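Long-range contacts in EIAV protease (Equine infectious anemia virus, PDB 1FMB), which probably cleaves viral polyproteins as a homodimeric retroviral aspartyl protease, here bound to the inhibitor HBY-793: residues D29-T34 / G91-Q96; V60-T65 / R79-D84; I15-L20 / L41-R46. The protein carries 1 engineered substitution. All blocks are in the same frame, centred on the assembly; numbering follows the deposited sequence.

Interaction 1 of 3, residues D29-T34 / G91-Q96. With HYB ([2-(2-methyl-propane-2-sulfonylmethyl)-3-naphthalen-1-yl-propionyl-valinyl]-phenylalaninol), chain B.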
loop_
_atom_site.group_PDB
_atom_site.type_symbol
_atom_site.label_atom_id
_atom_site.label_comp_id
_atom_site.label_asym_id
_atom_site.label_seq_id
_atom_site.Cartn_x
_atom_site.Cartn_y
_atom_site.Cartn_z
ATOM N N ASP A 29 -3.272 -5.091 4.325
ATOM C CA ASP A 29 -3.283 -6.426 4.935
ATOM C C ASP A 29 -4.241 -7.403 4.274
ATOM O O ASP A 29 -3.998 -8.608 4.294
ATOM C CB ASP A 29 -3.737 -6.407 6.390
ATOM C CG ASP A 29 -2.783 -5.673 7.315
ATOM O OD1 ASP A 29 -1.604 -5.394 6.993
ATOM O OD2 ASP A 29 -3.243 -5.460 8.475
ATOM N N THR A 30 -5.242 -6.787 3.652
ATOM C CA THR A 30 -6.281 -7.598 3.055
ATOM C C THR A 30 -6.742 -6.934 1.781
ATOM O O THR A 30 -6.403 -5.807 1.414
ATOM C CB THR A 30 -7.390 -7.697 4.157
ATOM O OG1 THR A 30 -8.327 -8.671 3.683
ATOM C CG2 THR A 30 -8.082 -6.362 4.345
ATOM N N SER A 31 -7.422 -7.707 0.970
ATOM C CA SER A 31 -7.851 -7.244 -0.384
ATOM C C SER A 31 -9.262 -6.637 -0.347
ATOM O O SER A 31 -10.123 -7.165 0.350
ATOM C CB SER A 31 -7.829 -8.487 -1.211
ATOM O OG SER A 31 -6.505 -8.981 -1.413
ATOM N N VAL A 32 -9.490 -5.613 -1.151
ATOM C CA VAL A 32 -10.768 -4.913 -1.162
ATOM C C VAL A 32 -11.228 -4.594 -2.578
ATOM O O VAL A 32 -10.537 -4.055 -3.427
ATOM C CB VAL A 32 -10.547 -3.544 -0.455
ATOM C CG1 VAL A 32 -11.919 -2.847 -0.244
ATOM C CG2 VAL A 32 -9.957 -3.794 0.943
ATOM N N LEU A 33 -12.461 -4.959 -2.836
ATOM C CA LEU A 33 -13.081 -4.649 -4.150
ATOM C C LEU A 33 -13.872 -3.353 -3.898
ATOM O O LEU A 33 -14.586 -3.183 -2.876
ATOM C CB LEU A 33 -13.990 -5.852 -4.255
ATOM C CG LEU A 33 -14.764 -6.278 -5.473
ATOM C CD1 LEU A 33 -13.773 -6.419 -6.640
ATOM C CD2 LEU A 33 -15.482 -7.575 -5.116
ATOM N N THR A 34 -13.775 -2.487 -4.910
ATOM C CA THR A 34 -14.584 -1.249 -4.819
ATOM C C THR A 34 -16.037 -1.663 -5.049
ATOM O O THR A 34 -16.395 -2.665 -5.679
ATOM C CB THR A 34 -14.194 -0.175 -5.829
ATOM O OG1 THR A 34 -14.525 -0.580 -7.197
ATOM C CG2 THR A 34 -12.732 0.188 -5.908
ATOM N N GLY A 91 -4.307 -7.178 -1.652
ATOM C CA GLY A 91 -3.357 -6.980 -0.559
ATOM C C GLY A 91 -2.571 -8.286 -0.331
ATOM O O GLY A 91 -2.689 -9.264 -1.068
ATOM N N ARG A 92 -1.941 -8.347 0.835
ATOM C CA ARG A 92 -1.026 -9.435 1.202
ATOM C C ARG A 92 -1.659 -10.809 1.256
ATOM O O ARG A 92 -0.966 -11.793 0.950
ATOM C CB ARG A 92 -0.276 -9.071 2.510
ATOM C CG ARG A 92 0.691 -7.856 2.324
ATOM C CD ARG A 92 1.577 -7.790 3.620
ATOM N NE ARG A 92 0.818 -7.526 4.829
ATOM C CZ ARG A 92 0.378 -8.383 5.742
ATOM N NH1 ARG A 92 0.663 -9.713 5.684
ATOM N NH2 ARG A 92 -0.335 -8.014 6.813
ATOM N N ASP A 93 -2.918 -10.888 1.662
ATOM C CA ASP A 93 -3.570 -12.187 1.721
ATOM C C ASP A 93 -3.598 -12.816 0.352
ATOM O O ASP A 93 -3.136 -13.946 0.231
ATOM C CB ASP A 93 -4.976 -12.087 2.336
ATOM C CG ASP A 93 -5.894 -11.136 1.574
ATOM O OD1 ASP A 93 -5.489 -10.235 0.840
ATOM O OD2 ASP A 93 -7.129 -11.268 1.668
ATOM N N ILE A 94 -3.978 -12.101 -0.707
ATOM C CA ILE A 94 -4.019 -12.666 -2.049
ATOM C C ILE A 94 -2.670 -12.657 -2.724
ATOM O O ILE A 94 -2.302 -13.558 -3.508
ATOM C CB ILE A 94 -5.127 -11.936 -2.863
ATOM C CG1 ILE A 94 -6.468 -12.396 -2.315
ATOM C CG2 ILE A 94 -5.031 -12.450 -4.306
ATOM C CD1 ILE A 94 -7.712 -11.850 -2.978
ATOM N N LEU A 95 -1.821 -11.654 -2.471
ATOM C CA LEU A 95 -0.479 -11.639 -3.020
ATOM C C LEU A 95 0.324 -12.877 -2.588
ATOM O O LEU A 95 1.110 -13.400 -3.367
ATOM C CB LEU A 95 0.231 -10.361 -2.560
ATOM C CG LEU A 95 -0.229 -9.084 -3.257
ATOM C CD1 LEU A 95 0.564 -7.881 -2.767
ATOM C CD2 LEU A 95 -0.219 -9.137 -4.781
ATOM N N GLN A 96 0.197 -13.318 -1.340
ATOM C CA GLN A 96 0.873 -14.485 -0.782
ATOM C C GLN A 96 0.401 -15.719 -1.545
ATOM O O GLN A 96 1.188 -16.588 -1.993
ATOM C CB GLN A 96 0.585 -14.612 0.714
ATOM C CG GLN A 96 1.326 -15.737 1.410
ATOM C CD GLN A 96 1.034 -15.857 2.900
ATOM O OE1 GLN A 96 0.365 -15.004 3.476
ATOM N NE2 GLN A 96 1.520 -16.923 3.532
HETATM S S1 HYB B . -7.078 -2.909 8.280
HETATM O O2 HYB B . -7.488 -1.919 9.236
HETATM O O3 HYB B . -7.613 -2.844 6.960
HETATM C C4 HYB B . -3.246 0.951 11.852
HETATM C C5 HYB B . -4.417 0.891 11.160
HETATM C C6 HYB B . -4.485 0.171 9.902
HETATM C C7 HYB B . -3.389 -0.446 9.412
HETATM C C8 HYB B . -2.081 -0.389 10.142
HETATM C C9 HYB B . -2.060 0.309 11.356
HETATM C C10 HYB B . -0.844 0.383 12.116
HETATM C C11 HYB B . 0.291 -0.218 11.638
HETATM C C12 HYB B . 0.273 -0.919 10.401
HETATM C C13 HYB B . -0.914 -1.001 9.667
HETATM O O14 HYB B . -0.538 0.913 2.806
HETATM C C15 HYB B . -1.391 2.029 2.359
HETATM N N16 HYB B . -3.139 1.022 3.713
HETATM C C17 HYB B . -2.379 2.271 3.535
HETATM C C18 HYB B . -1.635 2.566 4.860
HETATM C C19 HYB B . -2.398 3.108 6.051
HETATM C C20 HYB B . -2.887 2.300 7.084
HETATM C C21 HYB B . -3.540 2.818 8.210
HETATM C C22 HYB B . -3.722 4.203 8.304
HETATM C C23 HYB B . -3.223 5.031 7.302
HETATM C C24 HYB B . -2.572 4.496 6.187
HETATM N N25 HYB B . -5.115 -0.604 5.375
HETATM C C26 HYB B . -5.069 -0.496 3.894
HETATM C C27 HYB B . -4.520 0.962 3.657
HETATM O O28 HYB B . -5.201 1.938 3.385
HETATM C C29 HYB B . -6.428 -0.752 3.197
HETATM C C30 HYB B . -6.402 -0.287 1.732
HETATM C C31 HYB B . -6.722 -2.264 3.340
HETATM C C32 HYB B . -4.676 -1.686 6.076
HETATM O O33 HYB B . -4.164 -2.677 5.540
HETATM C C34 HYB B . -4.770 -1.561 7.611
HETATM C C35 HYB B . -3.334 -1.213 8.079
HETATM C C36 HYB B . -5.293 -2.867 8.292
HETATM C C37 HYB B . -7.194 -5.688 7.919
HETATM C C38 HYB B . -7.538 -4.568 8.934
HETATM C C39 HYB B . -9.080 -4.540 9.068
HETATM C C40 HYB B . -6.871 -4.801 10.312
HETATM O O HOH W 1 -10.118 -9.592 2.086
#
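Asp29 and Arg92 make the charged part of this contact: their side chains lie side by side, and NH2 of Arg92 gives a salt bridge to Asp29 OD1 at 2.9 Å. The oxygen lies close to the guanidinium plane, but the nitrogen comes from above the carboxylate, 68° out of its plane. The other oxygen, OD2, has a salt bridge with Arg8 of the second subunit, and Arg92 NH1 bonds Leu5 O of that same chain, making the pair part of the dimer interface.

Hydroxyl bonds form the second group. Ser31 OG accepts from Gly91 N at 2.9 Å and donates to Asp93 OD1 at 2.8 Å, reaching that oxygen on its syn side. The Asp93 carboxylate turns back over the start of the helix, where OD1 also receives a weak bond from Ile94 N. The Gly91-Arg92-Asp93 sequence opening helix 92-97 is the Gly-Arg-Asp/Asn element of retroviral proteases, here set against the chain that follows pocket residues Gly27 and Ala28.

A water bridges Thr30 OG1, at 2.6 Å, and Ser31 O, with a weak, longer link to Asp93 OD2. Ile94 CD1 also packs against the Ser31 side chain, 3.5 Å from OG. Toward the inhibitor, Asp29 N bonds carbonyl O33 at 2.8 Å, nearly straight at 172°, while Thr30 CG2 packs on its C37 methyl at 3.7 Å.

Interaction 2 of 3, residues V60-T65 / R79-D84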
loop_
_atom_site.group_PDB
_atom_site.type_symbol
_atom_site.label_atom_id
_atom_site.label_comp_id
_atom_site.label_asym_id
_atom_site.label_seq_id
_atom_site.Cartn_x
_atom_site.Cartn_y
_atom_site.Cartn_z
ATOM N N VAL A 60 -13.610 2.887 7.334
ATOM C CA VAL A 60 -14.712 2.846 6.364
ATOM C C VAL A 60 -15.374 1.480 6.508
ATOM O O VAL A 60 -14.723 0.461 6.714
ATOM C CB VAL A 60 -13.989 3.077 5.022
ATOM C CG1 VAL A 60 -14.647 2.298 3.916
ATOM C CG2 VAL A 60 -13.916 4.582 4.772
ATOM N N GLU A 61 -16.710 1.442 6.431
ATOM C CA GLU A 61 -17.465 0.214 6.589
ATOM C C GLU A 61 -17.242 -0.754 5.431
ATOM O O GLU A 61 -16.973 -0.330 4.339
ATOM C CB GLU A 61 -18.995 0.478 6.629
ATOM C CG GLU A 61 -19.333 0.928 8.058
ATOM C CD GLU A 61 -20.745 1.465 8.247
ATOM O OE1 GLU A 61 -21.704 0.922 7.633
ATOM O OE2 GLU A 61 -20.845 2.429 9.057
ATOM N N THR A 62 -17.297 -2.033 5.731
ATOM C CA THR A 62 -17.128 -2.993 4.651
ATOM C C THR A 62 -18.140 -4.138 4.745
ATOM O O THR A 62 -18.743 -4.276 5.825
ATOM C CB THR A 62 -15.786 -3.719 4.889
ATOM O OG1 THR A 62 -15.630 -4.259 6.215
ATOM C CG2 THR A 62 -14.686 -2.747 4.528
ATOM N N PHE A 63 -18.260 -4.878 3.648
ATOM C CA PHE A 63 -19.011 -6.132 3.753
ATOM C C PHE A 63 -18.059 -7.152 3.083
ATOM O O PHE A 63 -17.173 -6.663 2.378
ATOM C CB PHE A 63 -20.339 -6.277 3.115
ATOM C CG PHE A 63 -20.558 -5.968 1.696
ATOM C CD1 PHE A 63 -20.412 -6.948 0.725
ATOM C CD2 PHE A 63 -20.967 -4.690 1.367
ATOM C CE1 PHE A 63 -20.698 -6.617 -0.591
ATOM C CE2 PHE A 63 -21.222 -4.354 0.040
ATOM C CZ PHE A 63 -21.084 -5.333 -0.929
ATOM N N SER A 64 -18.161 -8.424 3.348
ATOM C CA SER A 64 -17.281 -9.394 2.681
ATOM C C SER A 64 -18.157 -10.178 1.681
ATOM O O SER A 64 -19.375 -10.330 1.850
ATOM C CB SER A 64 -16.465 -10.256 3.597
ATOM O OG SER A 64 -17.224 -11.146 4.330
ATOM N N THR A 65 -17.494 -10.765 0.683
ATOM C CA THR A 65 -18.235 -11.530 -0.358
ATOM C C THR A 65 -17.342 -12.597 -0.942
ATOM O O THR A 65 -16.138 -12.362 -1.077
ATOM C CB THR A 65 -18.747 -10.546 -1.417
ATOM O OG1 THR A 65 -19.742 -11.170 -2.253
ATOM C CG2 THR A 65 -17.703 -9.935 -2.372
ATOM N N ARG A 79 -12.572 -14.856 0.194
ATOM C CA ARG A 79 -13.516 -13.811 0.446
ATOM C C ARG A 79 -12.764 -12.490 0.239
ATOM O O ARG A 79 -11.553 -12.427 0.524
ATOM C CB ARG A 79 -14.113 -13.786 1.838
ATOM C CG ARG A 79 -15.295 -14.752 1.877
ATOM C CD ARG A 79 -16.450 -14.071 2.581
ATOM N NE ARG A 79 -17.194 -15.019 3.396
ATOM C CZ ARG A 79 -17.520 -14.717 4.659
ATOM N NH1 ARG A 79 -17.181 -13.578 5.256
ATOM N NH2 ARG A 79 -18.200 -15.625 5.353
ATOM N N MET A 80 -13.419 -11.459 -0.276
ATOM C CA MET A 80 -12.794 -10.175 -0.465
ATOM C C MET A 80 -13.719 -9.161 0.231
ATOM O O MET A 80 -14.932 -9.385 0.226
ATOM C CB MET A 80 -12.795 -9.723 -1.929
ATOM C CG MET A 80 -11.499 -10.120 -2.611
ATOM S SD MET A 80 -11.416 -9.564 -4.316
ATOM C CE MET A 80 -10.575 -7.970 -4.333
ATOM N N LEU A 81 -13.144 -8.118 0.801
ATOM C CA LEU A 81 -14.021 -7.097 1.383
ATOM C C LEU A 81 -14.524 -6.199 0.265
ATOM O O LEU A 81 -13.944 -6.153 -0.861
ATOM C CB LEU A 81 -13.213 -6.203 2.345
ATOM C CG LEU A 81 -12.537 -7.000 3.475
ATOM C CD1 LEU A 81 -11.790 -6.059 4.407
ATOM C CD2 LEU A 81 -13.595 -7.789 4.234
ATOM N N VAL A 82 -15.637 -5.500 0.434
ATOM C CA VAL A 82 -16.198 -4.553 -0.553
ATOM C C VAL A 82 -16.338 -3.182 0.142
ATOM O O VAL A 82 -16.851 -3.092 1.278
ATOM C CB VAL A 82 -17.552 -5.023 -1.095
ATOM C CG1 VAL A 82 -18.001 -4.004 -2.117
ATOM C CG2 VAL A 82 -17.442 -6.443 -1.660
ATOM N N ALA A 83 -15.846 -2.096 -0.436
ATOM C CA ALA A 83 -15.953 -0.777 0.226
ATOM C C ALA A 83 -15.938 0.358 -0.751
ATOM O O ALA A 83 -15.499 0.189 -1.915
ATOM C CB ALA A 83 -14.807 -0.655 1.266
ATOM N N ASP A 84 -16.509 1.560 -0.363
ATOM C CA ASP A 84 -16.471 2.621 -1.373
ATOM C C ASP A 84 -15.101 3.296 -1.411
ATOM O O ASP A 84 -14.955 4.404 -0.871
ATOM C CB ASP A 84 -17.457 3.736 -0.977
ATOM C CG ASP A 84 -18.871 3.287 -1.306
ATOM O OD1 ASP A 84 -19.072 2.627 -2.338
ATOM O OD2 ASP A 84 -19.798 3.618 -0.535
HETATM O O HOH W 2 -17.724 1.586 2.208
#
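Val82 N donates to Phe63 O at 2.7 Å, and the return bond from Phe63 N to Val82 O is longer, at 3.3 Å; together they define an antiparallel hydrogen-bonded pair. Two residues on, Thr65 and Met80 form the same kind of pair, with Thr65 N to Met80 O at 2.9 Å and Met80 N to Thr65 O at 3.0 Å. Ser64 and Leu81, between them, are the non-hydrogen-bonded pair. The directions of strands 63-65 and 79-83 differ by 141°, short of strictly antiparallel. Side-chain polarity adds a weak bond from Arg79 NH1 to Ser64 OG, bent to 126° at the hydrogen, while the Arg79 cation also meets the Tyr48 ring. Beyond Thr62 and Ala83 the backbones separate, and a water accepts from Asp84 N and donates to Glu61 O. Residues 60-62 follow the flap residues Gly52-Val56 that line the pocket, and Val60 pairs back with Ile53.

Packing is led by Phe63 and Val82. Val82 CB stands over one face of the ring, 3.6 Å from its centroid and 17° off the normal, a CH-pi contact offset toward the rim. Tyr38 meets the same ring edge-to-face, and Thr65 CG2 touches Val82 CG2 at 3.6 Å. On the face of Ser64 and Leu81, Leu81 CD2 packs on Ser64 CB at 3.8 Å, and Leu81 also touches Ile53 of the inhibitor pocket.

Between segments 60-65 and 79-84, then, four backbone bonds set the register; the one direct side-chain bond is weak, and the Phe63/Val82 face is held by apolar packing.

Interaction 3 of 3, residues I15-L20 / L41-R46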
loop_
_atom_site.group_PDB
_atom_site.type_symbol
_atom_site.label_atom_id
_atom_site.label_comp_id
_atom_site.label_asym_id
_atom_site.label_seq_id
_atom_site.Cartn_x
_atom_site.Cartn_y
_atom_site.Cartn_z
ATOM N N ILE A 15 -12.022 -11.674 -11.680
ATOM C CA ILE A 15 -12.653 -11.947 -10.409
ATOM C C ILE A 15 -14.066 -12.389 -10.795
ATOM O O ILE A 15 -14.771 -11.624 -11.505
ATOM C CB ILE A 15 -12.672 -10.668 -9.547
ATOM C CG1 ILE A 15 -11.200 -10.317 -9.335
ATOM C CG2 ILE A 15 -13.468 -10.993 -8.266
ATOM C CD1 ILE A 15 -10.781 -9.043 -8.607
ATOM N N ASN A 16 -14.523 -13.537 -10.402
ATOM C CA ASN A 16 -15.864 -14.046 -10.751
ATOM C C ASN A 16 -16.096 -13.810 -12.250
ATOM O O ASN A 16 -17.063 -13.209 -12.720
ATOM C CB ASN A 16 -17.004 -13.379 -9.970
ATOM C CG ASN A 16 -16.989 -13.785 -8.500
ATOM O OD1 ASN A 16 -16.084 -14.542 -8.110
ATOM N ND2 ASN A 16 -17.959 -13.358 -7.690
ATOM N N ASP A 17 -15.139 -14.257 -13.050
ATOM C CA ASP A 17 -15.181 -14.155 -14.503
ATOM C C ASP A 17 -15.213 -12.796 -15.163
ATOM O O ASP A 17 -15.638 -12.633 -16.302
ATOM C CB ASP A 17 -16.554 -14.660 -15.016
ATOM C CG ASP A 17 -16.429 -16.144 -15.269
ATOM O OD1 ASP A 17 -15.553 -16.741 -14.616
ATOM O OD2 ASP A 17 -17.222 -16.605 -16.119
ATOM N N THR A 18 -14.799 -11.763 -14.480
ATOM C CA THR A 18 -14.856 -10.409 -14.994
ATOM C C THR A 18 -13.450 -9.843 -14.913
ATOM O O THR A 18 -12.900 -9.858 -13.806
ATOM C CB THR A 18 -15.663 -9.641 -13.913
ATOM O OG1 THR A 18 -16.889 -10.387 -13.641
ATOM C CG2 THR A 18 -15.998 -8.248 -14.320
ATOM N N PRO A 19 -12.909 -9.418 -16.028
ATOM C CA PRO A 19 -11.558 -8.831 -16.068
ATOM C C PRO A 19 -11.563 -7.479 -15.355
ATOM O O PRO A 19 -12.387 -6.576 -15.656
ATOM C CB PRO A 19 -11.187 -8.875 -17.546
ATOM C CG PRO A 19 -12.518 -8.793 -18.248
ATOM C CD PRO A 19 -13.540 -9.447 -17.346
ATOM N N LEU A 20 -10.679 -7.350 -14.325
ATOM C CA LEU A 20 -10.652 -6.044 -13.609
ATOM C C LEU A 20 -9.194 -5.611 -13.447
ATOM O O LEU A 20 -8.386 -6.492 -13.174
ATOM C CB LEU A 20 -11.149 -6.237 -12.153
ATOM C CG LEU A 20 -12.670 -6.488 -11.992
ATOM C CD1 LEU A 20 -13.081 -6.640 -10.525
ATOM C CD2 LEU A 20 -13.404 -5.295 -12.550
ATOM N N LEU A 41 -19.594 -7.247 -11.436
ATOM C CA LEU A 41 -19.202 -8.636 -11.571
ATOM C C LEU A 41 -20.275 -9.416 -12.322
ATOM O O LEU A 41 -21.473 -9.215 -12.110
ATOM C CB LEU A 41 -18.971 -9.248 -10.181
ATOM C CG LEU A 41 -17.836 -8.651 -9.338
ATOM C CD1 LEU A 41 -17.762 -9.441 -8.044
ATOM C CD2 LEU A 41 -16.429 -8.667 -9.968
ATOM N N LYS A 42 -19.882 -10.377 -13.141
ATOM C CA LYS A 42 -20.850 -11.206 -13.910
ATOM C C LYS A 42 -21.619 -12.064 -12.931
ATOM O O LYS A 42 -22.829 -12.251 -13.129
ATOM C CB LYS A 42 -20.025 -12.061 -14.909
ATOM C CG LYS A 42 -19.257 -11.025 -15.731
ATOM C CD LYS A 42 -18.769 -11.373 -17.119
ATOM C CE LYS A 42 -19.680 -12.323 -17.888
ATOM N NZ LYS A 42 -19.864 -13.627 -17.176
ATOM N N TYR A 43 -20.986 -12.510 -11.837
ATOM C CA TYR A 43 -21.675 -13.310 -10.853
ATOM C C TYR A 43 -21.285 -12.759 -9.471
ATOM O O TYR A 43 -20.124 -12.381 -9.451
ATOM C CB TYR A 43 -21.203 -14.772 -10.825
ATOM C CG TYR A 43 -21.332 -15.447 -12.165
ATOM C CD1 TYR A 43 -22.640 -15.767 -12.584
ATOM C CD2 TYR A 43 -20.264 -15.774 -12.976
ATOM C CE1 TYR A 43 -22.902 -16.398 -13.787
ATOM C CE2 TYR A 43 -20.522 -16.419 -14.185
ATOM C CZ TYR A 43 -21.816 -16.722 -14.579
ATOM O OH TYR A 43 -22.018 -17.353 -15.784
ATOM N N ARG A 44 -22.187 -12.797 -8.528
ATOM C CA ARG A 44 -21.878 -12.330 -7.169
ATOM C C ARG A 44 -22.417 -13.343 -6.171
ATOM O O ARG A 44 -23.501 -13.880 -6.411
ATOM C CB ARG A 44 -22.668 -11.030 -6.891
ATOM C CG ARG A 44 -21.916 -9.787 -7.289
ATOM C CD ARG A 44 -22.851 -8.574 -7.262
ATOM N NE ARG A 44 -23.945 -8.856 -8.187
ATOM C CZ ARG A 44 -23.753 -8.700 -9.497
ATOM N NH1 ARG A 44 -22.684 -7.978 -9.848
ATOM N NH2 ARG A 44 -24.673 -9.191 -10.325
ATOM N N GLY A 45 -21.728 -13.596 -5.060
ATOM C CA GLY A 45 -22.215 -14.511 -4.029
ATOM C C GLY A 45 -22.855 -13.560 -2.966
ATOM O O GLY A 45 -22.962 -12.371 -3.230
ATOM N N ARG A 46 -23.177 -14.122 -1.831
ATOM C CA ARG A 46 -23.800 -13.370 -0.763
ATOM C C ARG A 46 -22.844 -12.310 -0.230
ATOM O O ARG A 46 -21.653 -12.201 -0.521
ATOM C CB ARG A 46 -24.341 -14.320 0.280
HETATM O O HOH W 3 -19.359 -12.337 -4.888
#
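Leu41, with 85 Å² buried, is wedged by its branched end against Ile15, Asn16 and Leu20. CD2 comes to 3.7 Å from Ile15 O and 4.0 Å from Leu20 CD1, whose side chain crosses that of Leu41 at about a right angle. The other methyl, CD1, sits against the amide nitrogen of Asn16.

Asn16, second in burial, reaches across with ND2 to Tyr43 O at 3.0 Å. A chi1 of -70°, with CG anti to the carbonyl carbon, directs the amide toward segment 41-46; ND2 stands 43° above the plane of the Tyr43 carbonyl. OD1 of the same amide accepts from Thr68 N, tying the tip to strand 58-71. Ile15 to Thr18 is a type I' turn linking strands 10-15 and 18-24, with positive phi at Asn16 and Asp17; this hairpin tip meets the loop that follows helix 35-40.

Lys42 is gripped at its backbone: N donates to Thr18 OG1 at 3.0 Å, 164° at the hydrogen, and that hydroxyl in turn donates to Asn16 O. The Lys42 side chain runs past that of Thr18 in the opposite direction, with CD 3.5 Å from Asp17 O. NZ stays 4.1 Å from Asp17 OD2, beyond a salt bridge, and the same carboxylate oxygen lies at the edge of the Tyr43 ring.

How the interactions relate
Centres of interactions 1 and 2 are 11 Å apart in the sheet where strand 32-34 runs parallel to strand 74-83, probably hydrogen-bonded through Leu33 N to Leu81 O and Ala83 N to Leu33 O. Interaction 3 is centred about 16 Å from interaction 1 and 14 Å from interaction 2. It meets the first by packing of Leu33 on Leu20 and Leu41, and the second by a probable hydrogen bond from Thr65 OG1 to Arg46 O. Along the chain, interaction 2 is nested within interaction 1, interactions 1 and 3 cross, and interaction 3 closes before interaction 2 opens. Interaction 1 lies at inhibitor pocket and dimer interface; interaction 3, touching no other chain of the assembly, lies away from both.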